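Local coordinates for protein predicted sugar phosphatases of the HAD superfamily (Cytophaga hutchinsonii, PDB 2HX1) that is a predicted sugar phosphatase of the HAD superfamily that binds magnesium and probably hydrolyses phosphate esters of sugars or related metabolites, at residues G84-K88 with N110-S114; I130-L136 with K159-I165; F202-D206 with H236-G241. One frame throughout, in Å; residues are numbered along the deposited sequence. Where two conformers were deposited one is given.

The three contacts follow one another along the chain, each closing before the next opens. Interactions 1 and 2, with centres about 17 Å apart, belong to the region of the five-stranded parallel sheet: helix 83-94 meets the turn that leads into strand 117-121, and strands 133-138 and 164-167 pair inside the sheet. Interaction 3, its centre about 20 Å from that of interaction 1 and 27 Å from that of interaction 2, joins the loop after strand 199-202 to helix 235-245, beside the six-stranded sheet and the magnesium site. Phe202 touches Ile86, Thr87 and Ile165, so the three meet around its ring where the five-stranded sheet, probably the cap domain, meets the six-stranded HAD core.

Interaction 1: residues G84-K88 with N110-S114; sequences GMITK and NYLVS
Lys88 lays its aliphatic chain over one face of the Tyr111 ring: CD stands 3.9 Å from the ring centroid of Tyr111, 14° off the normal, a CH-pi contact. Its chi1 to chi3 are t and chi4 is p (62°), which carries NZ past the ring to the backbone, where Lys88 NZ donates a 2.8 Å hydrogen bond to Tyr111 O; the cation-pi component is long, 5.4 Å from Lys88 NZ to the Tyr111 ring centroid, and at most weak. Residues 84-88 are helical, with Lys88 N bonded to Gly84 O at 3.0 Å. Across the contact, Asn110 to Val113 form a type I beta turn, closed by Val113 N to Asn110 O at 3.1 Å. In the parallel alpha/beta fold, the first turns of helix 83-94 pack on this turn between helix 106-110 and strand 117-121. The nearest CA atoms are those of Lys88 and Leu112, 5.8 Å apart. Tyr111, with chi1 t, reaches along the helix start, its CE2 3.7 Å from Gly84 O and its OH 3.1 Å from CG of Met85, a selenomethionine; Pro60 also touches both Tyr111 and Met85. Leu112 (chi1 m, chi2 t) packs CD2 3.6 Å from Lys88 CA and 4.1 Å from Thr87 CG2. Ile86, pointing away from the turn, and Thr87 also touch Phe202 of strand 199-202.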
loop_
_atom_site.group_PDB
_atom_site.type_symbol
_atom_site.label_atom_id
_atom_site.label_comp_id
_atom_site.label_asym_id
_atom_site.label_seq_id
_atom_site.Cartn_x
_atom_site.Cartn_y
_atom_site.Cartn_z
ATOM N N GLY A 84 -10.363 -17.511 17.521
ATOM C CA GLY A 84 -11.436 -17.010 18.381
ATOM C C GLY A 84 -11.136 -17.129 19.867
ATOM O O GLY A 84 -11.634 -16.327 20.675
HETATM N N MSE A 85 -10.303 -18.103 20.233
HETATM C CA MSE A 85 -9.884 -18.247 21.626
HETATM C C MSE A 85 -9.027 -17.057 22.068
HETATM O O MSE A 85 -9.121 -16.599 23.216
HETATM C CB MSE A 85 -9.126 -19.554 21.811
HETATM C CG MSE A 85 -10.041 -20.784 21.625
HETATM SE SE MSE A 85 -9.094 -22.429 21.195
HETATM C CE MSE A 85 -7.751 -22.434 22.682
ATOM N N ILE A 86 -8.197 -16.549 21.156
ATOM C CA ILE A 86 -7.359 -15.417 21.460
ATOM C C ILE A 86 -8.219 -14.183 21.648
ATOM O O ILE A 86 -8.039 -13.419 22.609
ATOM C CB ILE A 86 -6.330 -15.098 20.358
ATOM C CG1 ILE A 86 -5.427 -16.297 20.053
ATOM C CG2 ILE A 86 -5.486 -13.892 20.795
ATOM C CD1 ILE A 86 -4.580 -16.093 18.818
ATOM N N THR A 87 -9.154 -13.984 20.729
ATOM C CA THR A 87 -10.071 -12.860 20.792
ATOM C C THR A 87 -10.808 -12.826 22.135
ATOM O O THR A 87 -10.879 -11.792 22.767
ATOM C CB THR A 87 -11.111 -12.957 19.701
ATOM O OG1 THR A 87 -10.467 -12.873 18.431
ATOM C CG2 THR A 87 -12.136 -11.851 19.820
ATOM N N LYS A 88 -11.363 -13.962 22.529
ATOM C CA LYS A 88 -12.081 -14.106 23.777
ATOM C C LYS A 88 -11.222 -13.689 24.954
ATOM O O LYS A 88 -11.682 -12.942 25.807
ATOM C CB LYS A 88 -12.526 -15.565 23.974
ATOM C CG LYS A 88 -13.516 -15.794 25.114
ATOM C CD LYS A 88 -14.440 -16.984 24.792
ATOM C CE LYS A 88 -15.474 -17.272 25.899
ATOM N NZ LYS A 88 -16.423 -16.147 26.141
ATOM N N ASN A 110 -22.153 -15.602 20.017
ATOM C CA ASN A 110 -22.503 -16.348 21.244
ATOM C C ASN A 110 -21.307 -16.817 22.084
ATOM O O ASN A 110 -21.288 -16.686 23.318
ATOM C CB ASN A 110 -23.391 -17.554 20.882
ATOM C CG ASN A 110 -24.888 -17.193 20.776
ATOM O OD1 ASN A 110 -25.344 -16.136 21.259
ATOM N ND2 ASN A 110 -25.662 -18.094 20.160
ATOM N N TYR A 111 -20.302 -17.343 21.403
ATOM C CA TYR A 111 -19.060 -17.777 22.044
ATOM C C TYR A 111 -18.379 -16.671 22.857
ATOM O O TYR A 111 -17.669 -16.964 23.824
ATOM C CB TYR A 111 -18.079 -18.246 20.967
ATOM C CG TYR A 111 -16.725 -18.764 21.445
ATOM C CD1 TYR A 111 -16.626 -19.739 22.463
ATOM C CD2 TYR A 111 -15.548 -18.341 20.826
ATOM C CE1 TYR A 111 -15.364 -20.249 22.878
ATOM C CE2 TYR A 111 -14.292 -18.845 21.218
ATOM C CZ TYR A 111 -14.202 -19.782 22.250
ATOM O OH TYR A 111 -12.955 -20.254 22.611
ATOM N N LEU A 112 -18.554 -15.410 22.460
ATOM C CA LEU A 112 -17.833 -14.316 23.151
ATOM C C LEU A 112 -18.629 -13.735 24.318
ATOM O O LEU A 112 -18.077 -12.968 25.121
ATOM C CB LEU A 112 -17.417 -13.218 22.166
ATOM C CG LEU A 112 -16.368 -13.583 21.106
ATOM C CD1 LEU A 112 -16.183 -12.406 20.139
ATOM C CD2 LEU A 112 -15.047 -13.938 21.744
ATOM N N VAL A 113 -19.903 -14.112 24.427
ATOM C CA VAL A 113 -20.758 -13.675 25.546
ATOM C C VAL A 113 -20.066 -13.954 26.896
ATOM O O VAL A 113 -19.444 -15.012 27.092
ATOM C CB VAL A 113 -22.139 -14.385 25.443
ATOM C CG1 VAL A 113 -22.934 -14.310 26.732
ATOM C CG2 VAL A 113 -22.926 -13.800 24.268
ATOM N N SER A 114 -20.125 -12.981 27.804
ATOM C CA SER A 114 -19.509 -13.131 29.127
ATOM C C SER A 114 -20.094 -12.139 30.139
ATOM O O SER A 114 -20.899 -11.270 29.779
ATOM C CB SER A 114 -17.986 -12.970 29.025
ATOM O OG SER A 114 -17.641 -11.665 28.619
#

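Interaction 2: residues I130-L136 with K159-I165; sequences IGEVNAL and KRTIPAI
Parallel strand pairing, extended by an arginine clamped on a backbone carbonyl, joins the start of strand 133-138 to that of strand 164-167 in the five-stranded sheet. With helix 146-159 between them, the two strands form a beta-alpha-beta unit. The register pairs Leu136 with Ala164, CA-CA 4.8 Å, their side chains on the same face. Leu136 bonds to both neighbours of its partner: Leu136 N donates to Pro163 O at 3.0 Å, and Leu136 O accepts from Ile165 N at 2.9 Å. Leu136 (chi1 t, chi2 p) packs CD2 at 4.2 Å from Ala164 CB and also meets Thr153 and Leu157 of helix 146-159. Before the bridge, residues 159-163 leave helix 146-159 through an inverse gamma turn centred on Thr161; no backbone-to-backbone hydrogen bond joins the two segments here, and side chains of 159-163 make the contact. Ile162 (chi1 p, chi2 t) sets CD1 3.9 Å from Val133 CG1, while Pro163 CG lies 3.9 Å from Ala135 CB. Residues 130-133 make a turn in which Val133 N bonds to Ile130 O at 3.0 Å; Ile130 CG1 packs 3.8 Å from Arg160 CG. Lys159 CD lies 3.9 Å from Ile130 CD1, and its NZ forms a salt bridge with Asp179 of a third subunit. Arg160, with chi1 to chi3 all m, folds back: Arg160 NE and NH2 both donate to Val133 O, at 3.0 and 2.9 Å.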
loop_
_atom_site.group_PDB
_atom_site.type_symbol
_atom_site.label_atom_id
_atom_site.label_comp_id
_atom_site.label_asym_id
_atom_site.label_seq_id
_atom_site.Cartn_x
_atom_site.Cartn_y
_atom_site.Cartn_z
ATOM N N ILE A 130 -23.654 4.530 22.016
ATOM C CA ILE A 130 -22.311 4.507 21.468
ATOM C C ILE A 130 -21.265 4.775 22.539
ATOM O O ILE A 130 -20.157 4.268 22.479
ATOM C CB ILE A 130 -22.168 5.489 20.282
ATOM C CG1 ILE A 130 -20.876 5.207 19.511
ATOM C CG2 ILE A 130 -22.179 6.960 20.764
ATOM C CD1 ILE A 130 -20.743 5.981 18.209
ATOM N N GLY A 131 -21.617 5.558 23.551
ATOM C CA GLY A 131 -20.643 5.927 24.587
ATOM C C GLY A 131 -20.236 4.768 25.469
ATOM O O GLY A 131 -19.283 4.866 26.264
ATOM N N GLU A 132 -20.967 3.671 25.339
ATOM C CA GLU A 132 -20.689 2.479 26.101
ATOM C C GLU A 132 -19.983 1.412 25.269
ATOM O O GLU A 132 -19.632 0.370 25.804
ATOM C CB GLU A 132 -22.005 1.939 26.654
ATOM C CG GLU A 132 -22.411 2.590 27.964
ATOM C CD GLU A 132 -21.658 1.981 29.157
ATOM O OE1 GLU A 132 -21.981 0.820 29.559
ATOM O OE2 GLU A 132 -20.750 2.680 29.679
ATOM N N VAL A 133 -19.768 1.656 23.974
ATOM C CA VAL A 133 -19.135 0.652 23.128
ATOM C C VAL A 133 -17.636 0.719 23.348
ATOM O O VAL A 133 -17.001 1.710 23.018
ATOM C CB VAL A 133 -19.436 0.823 21.633
ATOM C CG1 VAL A 133 -18.625 -0.184 20.804
ATOM C CG2 VAL A 133 -20.897 0.653 21.337
ATOM N N ASN A 134 -17.068 -0.381 23.848
ATOM C CA ASN A 134 -15.661 -0.410 24.267
ATOM C C ASN A 134 -14.790 -1.274 23.377
ATOM O O ASN A 134 -13.570 -1.313 23.542
ATOM C CB ASN A 134 -15.594 -0.890 25.715
ATOM C CG ASN A 134 -16.292 0.058 26.670
ATOM O OD1 ASN A 134 -16.424 1.249 26.400
ATOM N ND2 ASN A 134 -16.768 -0.472 27.770
ATOM N N ALA A 135 -15.407 -1.960 22.417
ATOM C CA ALA A 135 -14.645 -2.713 21.417
ATOM C C ALA A 135 -15.537 -3.061 20.235
ATOM O O ALA A 135 -16.778 -3.085 20.333
ATOM C CB ALA A 135 -14.002 -4.019 22.024
ATOM N N LEU A 136 -14.892 -3.347 19.118
ATOM C CA LEU A 136 -15.567 -3.831 17.923
ATOM C C LEU A 136 -14.915 -5.142 17.518
ATOM O O LEU A 136 -13.693 -5.193 17.392
ATOM C CB LEU A 136 -15.411 -2.817 16.787
ATOM C CG LEU A 136 -15.786 -3.297 15.383
ATOM C CD1 LEU A 136 -17.305 -3.543 15.323
ATOM C CD2 LEU A 136 -15.325 -2.286 14.332
ATOM N N LYS A 159 -15.432 7.718 15.824
ATOM C CA LYS A 159 -15.967 8.347 17.027
ATOM C C LYS A 159 -15.522 7.708 18.320
ATOM O O LYS A 159 -15.605 8.350 19.371
ATOM C CB LYS A 159 -17.492 8.341 17.020
ATOM C CG LYS A 159 -18.137 9.176 15.926
ATOM C CD LYS A 159 -19.598 8.834 15.849
ATOM C CE LYS A 159 -20.367 9.792 14.978
ATOM N NZ LYS A 159 -21.781 9.307 14.793
ATOM N N ARG A 160 -15.107 6.444 18.290
ATOM C CA ARG A 160 -14.748 5.749 19.533
ATOM C C ARG A 160 -13.301 5.261 19.490
ATOM O O ARG A 160 -12.869 4.608 18.539
ATOM C CB ARG A 160 -15.706 4.587 19.818
ATOM C CG ARG A 160 -17.136 5.047 20.142
ATOM C CD ARG A 160 -17.244 5.684 21.524
ATOM N NE ARG A 160 -17.014 4.698 22.579
ATOM C CZ ARG A 160 -16.536 4.982 23.786
ATOM N NH1 ARG A 160 -16.251 6.229 24.113
ATOM N NH2 ARG A 160 -16.336 4.029 24.679
ATOM N N THR A 161 -12.549 5.572 20.531
ATOM C CA THR A 161 -11.161 5.170 20.595
ATOM C C THR A 161 -11.131 3.792 21.247
ATOM O O THR A 161 -11.000 3.668 22.446
ATOM C CB THR A 161 -10.344 6.238 21.330
ATOM O OG1 THR A 161 -10.480 7.455 20.599
ATOM C CG2 THR A 161 -8.831 5.873 21.418
ATOM N N ILE A 162 -11.330 2.759 20.428
ATOM C CA ILE A 162 -11.541 1.394 20.923
ATOM C C ILE A 162 -10.774 0.399 20.029
ATOM O O ILE A 162 -10.526 0.681 18.863
ATOM C CB ILE A 162 -13.074 1.008 20.945
ATOM C CG1 ILE A 162 -13.639 1.017 19.519
ATOM C CG2 ILE A 162 -13.845 1.898 21.906
ATOM C CD1 ILE A 162 -15.125 0.859 19.382
ATOM N N PRO A 163 -10.421 -0.779 20.564
ATOM C CA PRO A 163 -9.817 -1.785 19.694
ATOM C C PRO A 163 -10.802 -2.355 18.661
ATOM O O PRO A 163 -11.960 -2.629 18.977
ATOM C CB PRO A 163 -9.371 -2.872 20.678
ATOM C CG PRO A 163 -10.288 -2.751 21.805
ATOM C CD PRO A 163 -10.545 -1.267 21.948
ATOM N N ALA A 164 -10.346 -2.478 17.423
ATOM C CA ALA A 164 -11.067 -3.183 16.378
ATOM C C ALA A 164 -10.308 -4.486 16.119
ATOM O O ALA A 164 -9.105 -4.452 15.805
ATOM C CB ALA A 164 -11.163 -2.340 15.106
ATOM N N ILE A 165 -11.000 -5.617 16.293
ATOM C CA ILE A 165 -10.392 -6.969 16.263
ATOM C C ILE A 165 -11.012 -7.828 15.131
ATOM O O ILE A 165 -12.241 -7.848 14.927
ATOM C CB ILE A 165 -10.613 -7.689 17.638
ATOM C CG1 ILE A 165 -10.009 -6.895 18.787
ATOM C CG2 ILE A 165 -9.988 -9.107 17.701
ATOM C CD1 ILE A 165 -10.528 -7.341 20.123
#

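Interaction 3: residues F202-D206 with H236-G241; sequences FGKPD and HTDILG
Helix 235-245 contributes residues 236-241, which begin with a wider pi-type turn at 236-239 and face the loop that follows strand 199-202. In this loop Gly203 has a positive phi (114°), the peptide between Lys204 and Pro205 is cis, and Asp206 N bonds back to Gly203 O at 3.0 Å. At His236, the carbonyl O comes 3.7 Å from Pro205 CG. Thr237 has its O 3.6 Å from Pro205 CA, a CA-H...O contact, and 3.7 Å from Lys204 CB; the same carbonyl accepts Gly241 N at 3.0 Å. Asp238 (chi1 m) makes a 2.8 Å salt bridge from OD1 to Lys204 NZ, while OD2 bonds to Thr234 N. Lys204 (chi1 m, chi2 t, chi3 m, chi4 t) also bridges to Asp20, which with Phe22 and Asp233 belongs to the magnesium site, and bonds to Val52 O. Lys204, placed between Asp20 and Asp238, is consistent with the motif III lysine of HAD phosphatases, and Asp233 and Asp238 with the acidic residues of motif IV; the Asp238 side chain lies about 4 Å from the magnesium ion. Leu240 CD2 lies 4.3 Å from Pro205 CB. At Gly241 the two backbones come nearest, its CA 3.6 Å from Pro205 CA and 3.4 Å from Pro205 O, the latter a CA-H...O contact; a CB here would clash with Pro205 CA and Thr237 O. One water donates to both Pro205 O and Gly241 O, each at 2.7 Å. Along the chain the loop links strand 199-202 to helix 208-218; Lys204 and Asp238 both pack on Met230 of strand 228-232, and Ile239 on strand 248-252.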
loop_
_atom_site.group_PDB
_atom_site.type_symbol
_atom_site.label_atom_id
_atom_site.label_comp_id
_atom_site.label_asym_id
_atom_site.label_seq_id
_atom_site.Cartn_x
_atom_site.Cartn_y
_atom_site.Cartn_z
ATOM N N PHE A 202 -5.694 -11.470 14.857
ATOM C CA PHE A 202 -5.260 -12.634 15.639
ATOM C C PHE A 202 -5.207 -13.841 14.750
ATOM O O PHE A 202 -6.044 -14.005 13.840
ATOM C CB PHE A 202 -6.224 -12.912 16.793
ATOM C CG PHE A 202 -6.184 -11.858 17.905
ATOM C CD1 PHE A 202 -4.984 -11.508 18.509
ATOM C CD2 PHE A 202 -7.346 -11.264 18.353
ATOM C CE1 PHE A 202 -4.941 -10.572 19.549
ATOM C CE2 PHE A 202 -7.313 -10.329 19.390
ATOM C CZ PHE A 202 -6.110 -9.989 19.978
ATOM N N GLY A 203 -4.213 -14.678 15.013
ATOM C CA GLY A 203 -4.077 -15.952 14.335
ATOM C C GLY A 203 -2.845 -15.968 13.488
ATOM O O GLY A 203 -2.073 -15.001 13.463
ATOM N N LYS A 204 -2.699 -17.069 12.747
ATOM C CA LYS A 204 -1.558 -17.278 11.865
ATOM C C LYS A 204 -1.453 -16.078 10.932
ATOM O O LYS A 204 -2.472 -15.612 10.440
ATOM C CB LYS A 204 -1.733 -18.572 11.046
ATOM C CG LYS A 204 -2.051 -19.850 11.886
ATOM C CD LYS A 204 -2.428 -21.024 10.995
ATOM C CE LYS A 204 -3.830 -20.894 10.404
ATOM N NZ LYS A 204 -4.271 -22.148 9.775
ATOM N N PRO A 205 -0.226 -15.612 10.646
ATOM C CA PRO A 205 1.106 -16.140 10.967
ATOM C C PRO A 205 1.703 -15.781 12.349
ATOM O O PRO A 205 2.905 -16.022 12.583
ATOM C CB PRO A 205 1.968 -15.502 9.892
ATOM C CG PRO A 205 1.350 -14.158 9.697
ATOM C CD PRO A 205 -0.141 -14.397 9.820
ATOM N N ASP A 206 0.891 -15.224 13.252
ATOM C CA ASP A 206 1.311 -15.035 14.653
ATOM C C ASP A 206 1.524 -16.430 15.234
ATOM O O ASP A 206 1.146 -17.422 14.607
ATOM C CB ASP A 206 0.239 -14.332 15.499
ATOM C CG ASP A 206 0.014 -12.847 15.116
ATOM O OD1 ASP A 206 0.804 -12.255 14.311
ATOM O OD2 ASP A 206 -0.965 -12.279 15.677
ATOM N N HIS A 236 1.537 -17.304 3.241
ATOM C CA HIS A 236 1.737 -16.130 4.053
ATOM C C HIS A 236 1.074 -16.265 5.413
ATOM O O HIS A 236 1.291 -15.409 6.256
ATOM C CB HIS A 236 1.237 -14.864 3.327
ATOM C CG HIS A 236 -0.082 -15.040 2.651
ATOM N ND1 HIS A 236 -1.272 -14.649 3.229
ATOM C CD2 HIS A 236 -0.402 -15.601 1.456
ATOM C CE1 HIS A 236 -2.270 -14.947 2.411
ATOM N NE2 HIS A 236 -1.769 -15.526 1.330
ATOM N N THR A 237 0.292 -17.332 5.645
ATOM C CA THR A 237 -0.287 -17.573 6.961
ATOM C C THR A 237 0.266 -18.881 7.620
ATOM O O THR A 237 1.015 -18.853 8.630
ATOM C CB THR A 237 -1.865 -17.626 6.908
ATOM O OG1 THR A 237 -2.290 -18.638 5.998
ATOM C CG2 THR A 237 -2.494 -16.308 6.443
ATOM N N ASP A 238 -0.084 -20.022 7.043
ATOM C CA ASP A 238 0.367 -21.326 7.550
ATOM C C ASP A 238 1.887 -21.547 7.495
ATOM O O ASP A 238 2.488 -21.951 8.487
ATOM C CB ASP A 238 -0.312 -22.460 6.780
ATOM C CG ASP A 238 -1.810 -22.289 6.699
ATOM O OD1 ASP A 238 -2.432 -21.924 7.732
ATOM O OD2 ASP A 238 -2.355 -22.475 5.593
ATOM N N ILE A 239 2.490 -21.319 6.338
ATOM C CA ILE A 239 3.876 -21.705 6.104
ATOM C C ILE A 239 4.792 -20.684 6.739
ATOM O O ILE A 239 5.705 -21.058 7.456
ATOM C CB ILE A 239 4.201 -21.843 4.609
ATOM C CG1 ILE A 239 3.158 -22.737 3.904
ATOM C CG2 ILE A 239 5.622 -22.404 4.429
ATOM C CD1 ILE A 239 2.935 -24.105 4.557
ATOM N N LEU A 240 4.544 -19.396 6.478
ATOM C CA LEU A 240 5.312 -18.298 7.122
ATOM C C LEU A 240 5.194 -18.406 8.628
ATOM O O LEU A 240 6.201 -18.404 9.352
ATOM C CB LEU A 240 4.789 -16.925 6.636
ATOM C CG LEU A 240 5.418 -15.657 7.240
ATOM C CD1 LEU A 240 6.881 -15.663 6.966
ATOM C CD2 LEU A 240 4.757 -14.350 6.759
ATOM N N GLY A 241 3.953 -18.551 9.106
ATOM C CA GLY A 241 3.683 -18.640 10.533
ATOM C C GLY A 241 4.439 -19.770 11.184
ATOM O O GLY A 241 5.151 -19.563 12.152
HETATM O O HOH W 1 4.746 -17.530 13.946
#